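Local structure of ribonuclease P protein component 3 (Thermococcus kodakarensis KOD1, 3WYZ) at residues A[88-94]-A[107-113]. The protein probably serves as a protein subunit of ribonuclease P, the RNA-based enzyme that cleaves precursor tRNAs to generate their mature 5' ends. Sequence-based numbering, arbitrary orientation.
Sequences LLYVQGG and VDALISP
Val91 bonds to both Ala109 and Ile111, the residues flanking its bridge partner Leu110, in a parallel ladder: its N donates to Ala109 O (3.1 Å), its O accepts from Ile111 N (2.9 Å), and Gly93 N closes on Ile111 O (2.7 Å). The axes of the short strand segments 88-92 and 109-111, joined by helix 96-104 in a beta-alpha-beta unit of this TIM barrel-like fold, approach to 4.8 Å at 31°. At the start of the ladder Leu89 O receives only weak bonds from Asp108 N and Ala109 N. There the side chain of Asp108 adds a stronger bond: with CG beside its own backbone N (chi1 -68°), OD2 turns its anti lone pair to Leu89 N, 2.8 Å away and nearly straight at 171°. An alanine here has no carboxylate and would probably leave Leu89 N without this acceptor. Val107 CG2 wedges tightly against Leu89 CG (3.4 Å) and also meets Val91 CG2; helix 74-83 packs on Leu89 and Val91, helix 96-104 on Val91. On the other face, Ala109 CB lies obliquely by Tyr90 CD1 (3.7 Å), Ile111 CD1 lies over one ring face, offset toward its rim, and the hydroxyl bonds to Met16 O. Main-chain bonds thus fix the register, and the Asp108 carboxylate supplies the acceptor for Leu89 N where the ladder begins.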
ATOM      1  N   LEU A  88     -10.488   1.194  -3.657  1.00 49.97           N
ATOM      2  CA  LEU A  88      -9.238   0.543  -4.011  1.00 47.55           C
ATOM      3  C   LEU A  88      -9.124  -0.712  -3.172  1.00 47.25           C
ATOM      4  O   LEU A  88      -9.448  -0.704  -1.985  1.00 45.69           O
ATOM      5  CB  LEU A  88      -8.032   1.437  -3.731  1.00 47.44           C
ATOM      6  CG  LEU A  88      -7.976   2.764  -4.473  1.00 47.79           C
ATOM      7  CD1 LEU A  88      -6.756   3.551  -4.043  1.00 48.17           C
ATOM      8  CD2 LEU A  88      -8.001   2.589  -5.984  1.00 47.90           C
ATOM      9  N   LEU A  89      -8.659  -1.792  -3.789  1.00 47.71           N
ATOM     10  CA  LEU A  89      -8.459  -3.040  -3.079  1.00 47.62           C
ATOM     11  C   LEU A  89      -6.977  -3.214  -2.775  1.00 46.38           C
ATOM     12  O   LEU A  89      -6.178  -3.468  -3.675  1.00 45.62           O
ATOM     13  CB  LEU A  89      -8.998  -4.214  -3.902  1.00 48.52           C
ATOM     14  CG  LEU A  89      -9.104  -5.569  -3.188  1.00 49.69           C
ATOM     15  CD1 LEU A  89     -10.017  -5.479  -1.980  1.00 48.63           C
ATOM     16  CD2 LEU A  89      -9.604  -6.646  -4.148  1.00 50.24           C
ATOM     17  N   TYR A  90      -6.617  -3.045  -1.508  1.00 43.66           N
ATOM     18  CA  TYR A  90      -5.276  -3.365  -1.032  1.00 44.78           C
ATOM     19  C   TYR A  90      -5.278  -4.740  -0.378  1.00 44.92           C
ATOM     20  O   TYR A  90      -6.311  -5.208   0.095  1.00 45.12           O
ATOM     21  CB  TYR A  90      -4.787  -2.349  -0.001  1.00 43.57           C
ATOM     22  CG  TYR A  90      -4.644  -0.920  -0.473  1.00 42.75           C
ATOM     23  CD1 TYR A  90      -4.496  -0.600  -1.824  1.00 43.00           C
ATOM     24  CD2 TYR A  90      -4.602   0.114   0.451  1.00 40.30           C
ATOM     25  CE1 TYR A  90      -4.350   0.712  -2.237  1.00 41.71           C
ATOM     26  CE2 TYR A  90      -4.449   1.421   0.049  1.00 40.87           C
ATOM     27  CZ  TYR A  90      -4.327   1.718  -1.293  1.00 42.17           C
ATOM     28  OH  TYR A  90      -4.178   3.028  -1.676  1.00 41.61           O
ATOM     29  N   VAL A  91      -4.109  -5.376  -0.358  1.00 46.33           N
ATOM     30  CA  VAL A  91      -3.912  -6.628   0.362  1.00 45.24           C
ATOM     31  C   VAL A  91      -2.657  -6.511   1.216  1.00 45.45           C
ATOM     32  O   VAL A  91      -1.616  -6.068   0.743  1.00 45.04           O
ATOM     33  CB  VAL A  91      -3.787  -7.831  -0.594  1.00 45.83           C
ATOM     34  CG1 VAL A  91      -3.470  -9.112   0.177  1.00 45.38           C
ATOM     35  CG2 VAL A  91      -5.062  -8.004  -1.398  1.00 45.23           C
ATOM     36  N   GLN A  92      -2.778  -6.905   2.480  1.00 47.88           N
ATOM     37  CA  GLN A  92      -1.657  -6.947   3.403  1.00 50.29           C
ATOM     38  C   GLN A  92      -0.729  -8.097   3.022  1.00 50.58           C
ATOM     39  O   GLN A  92      -1.160  -9.251   2.959  1.00 50.71           O
ATOM     40  CB  GLN A  92      -2.172  -7.149   4.829  1.00 52.89           C
ATOM     41  CG  GLN A  92      -1.111  -7.199   5.921  1.00 55.93           C
ATOM     42  CD  GLN A  92      -0.808  -5.834   6.501  1.00 59.39           C
ATOM     43  OE1 GLN A  92      -0.144  -5.017   5.865  1.00 66.28           O
ATOM     44  NE2 GLN A  92      -1.295  -5.576   7.712  1.00 59.71           N
ATOM     45  N   GLY A  93       0.539  -7.770   2.770  1.00 49.46           N
ATOM     46  CA  GLY A  93       1.554  -8.766   2.468  1.00 48.02           C
ATOM     47  C   GLY A  93       2.060  -9.462   3.717  1.00 48.58           C
ATOM     48  O   GLY A  93       1.743  -9.053   4.827  1.00 48.05           O
ATOM     49  N   GLY A  94       2.851 -10.517   3.533  1.00 50.22           N
ATOM     50  CA  GLY A  94       3.432 -11.256   4.649  1.00 53.40           C
ATOM     51  C   GLY A  94       3.373 -12.764   4.494  1.00 55.40           C
ATOM     52  O   GLY A  94       4.295 -13.472   4.912  1.00 58.42           O
ATOM     53  N   VAL A 107      -5.033  -7.110  -8.136  1.00 49.01           N
ATOM     54  CA  VAL A 107      -5.429  -6.186  -7.087  1.00 49.64           C
ATOM     55  C   VAL A 107      -4.694  -4.851  -7.289  1.00 47.49           C
ATOM     56  O   VAL A 107      -3.655  -4.803  -7.956  1.00 44.91           O
ATOM     57  CB  VAL A 107      -5.134  -6.810  -5.695  1.00 50.09           C
ATOM     58  CG1 VAL A 107      -3.739  -6.463  -5.187  1.00 49.38           C
ATOM     59  CG2 VAL A 107      -6.181  -6.399  -4.696  1.00 52.05           C
ATOM     60  N   ASP A 108      -5.238  -3.770  -6.732  1.00 47.23           N
ATOM     61  CA  ASP A 108      -4.648  -2.434  -6.912  1.00 45.27           C
ATOM     62  C   ASP A 108      -3.238  -2.359  -6.331  1.00 44.53           C
ATOM     63  O   ASP A 108      -2.333  -1.816  -6.958  1.00 42.52           O
ATOM     64  CB  ASP A 108      -5.530  -1.349  -6.280  1.00 46.06           C
ATOM     65  CG  ASP A 108      -6.850  -1.162  -7.020  1.00 47.03           C
ATOM     66  OD1 ASP A 108      -6.813  -0.764  -8.206  1.00 45.25           O
ATOM     67  OD2 ASP A 108      -7.923  -1.421  -6.421  1.00 47.03           O
ATOM     68  N   ALA A 109      -3.049  -2.896  -5.129  1.00 42.59           N
ATOM     69  CA  ALA A 109      -1.733  -2.861  -4.498  1.00 41.56           C
ATOM     70  C   ALA A 109      -1.523  -3.972  -3.488  1.00 40.39           C
ATOM     71  O   ALA A 109      -2.453  -4.376  -2.794  1.00 38.98           O
ATOM     72  CB  ALA A 109      -1.507  -1.516  -3.828  1.00 41.55           C
ATOM     73  N   LEU A 110      -0.282  -4.446  -3.424  1.00 39.21           N
ATOM     74  CA  LEU A 110       0.177  -5.336  -2.373  1.00 41.58           C
ATOM     75  C   LEU A 110       1.022  -4.508  -1.417  1.00 42.71           C
ATOM     76  O   LEU A 110       2.057  -3.972  -1.809  1.00 42.29           O
ATOM     77  CB  LEU A 110       1.016  -6.471  -2.963  1.00 42.91           C
ATOM     78  CG  LEU A 110       1.567  -7.516  -1.991  1.00 43.24           C
ATOM     79  CD1 LEU A 110       0.429  -8.254  -1.307  1.00 44.70           C
ATOM     80  CD2 LEU A 110       2.489  -8.492  -2.714  1.00 42.41           C
ATOM     81  N   ILE A 111       0.567  -4.399  -0.172  1.00 41.86           N
ATOM     82  CA  ILE A 111       1.230  -3.572   0.825  1.00 40.36           C
ATOM     83  C   ILE A 111       2.207  -4.417   1.629  1.00 41.56           C
ATOM     84  O   ILE A 111       1.807  -5.404   2.252  1.00 41.57           O
ATOM     85  CB  ILE A 111       0.216  -2.930   1.798  1.00 39.25           C
ATOM     86  CG1 ILE A 111      -0.904  -2.202   1.043  1.00 38.76           C
ATOM     87  CG2 ILE A 111       0.917  -1.966   2.747  1.00 39.63           C
ATOM     88  CD1 ILE A 111      -0.444  -1.094   0.113  1.00 39.02           C
ATOM     89  N   SER A 112       3.485  -4.027   1.596  1.00 42.62           N
ATOM     90  CA  SER A 112       4.533  -4.635   2.421  1.00 42.89           C
ATOM     91  C   SER A 112       4.562  -6.169   2.361  1.00 42.79           C
ATOM     92  O   SER A 112       4.154  -6.827   3.310  1.00 41.03           O
ATOM     93  CB  SER A 112       4.375  -4.187   3.875  1.00 42.88           C
ATOM     94  OG  SER A 112       4.542  -2.791   3.993  1.00 41.70           O
ATOM     95  N   PRO A 113       5.053  -6.739   1.247  1.00 43.26           N
ATOM     96  CA  PRO A 113       5.127  -8.201   1.118  1.00 43.25           C
ATOM     97  C   PRO A 113       6.046  -8.858   2.145  1.00 43.31           C
ATOM     98  O   PRO A 113       5.897 -10.048   2.427  1.00 43.17           O
ATOM     99  CB  PRO A 113       5.665  -8.410  -0.310  1.00 45.10           C
ATOM    100  CG  PRO A 113       6.259  -7.096  -0.708  1.00 44.40           C
ATOM    101  CD  PRO A 113       5.470  -6.052   0.014  1.00 43.41           C
TER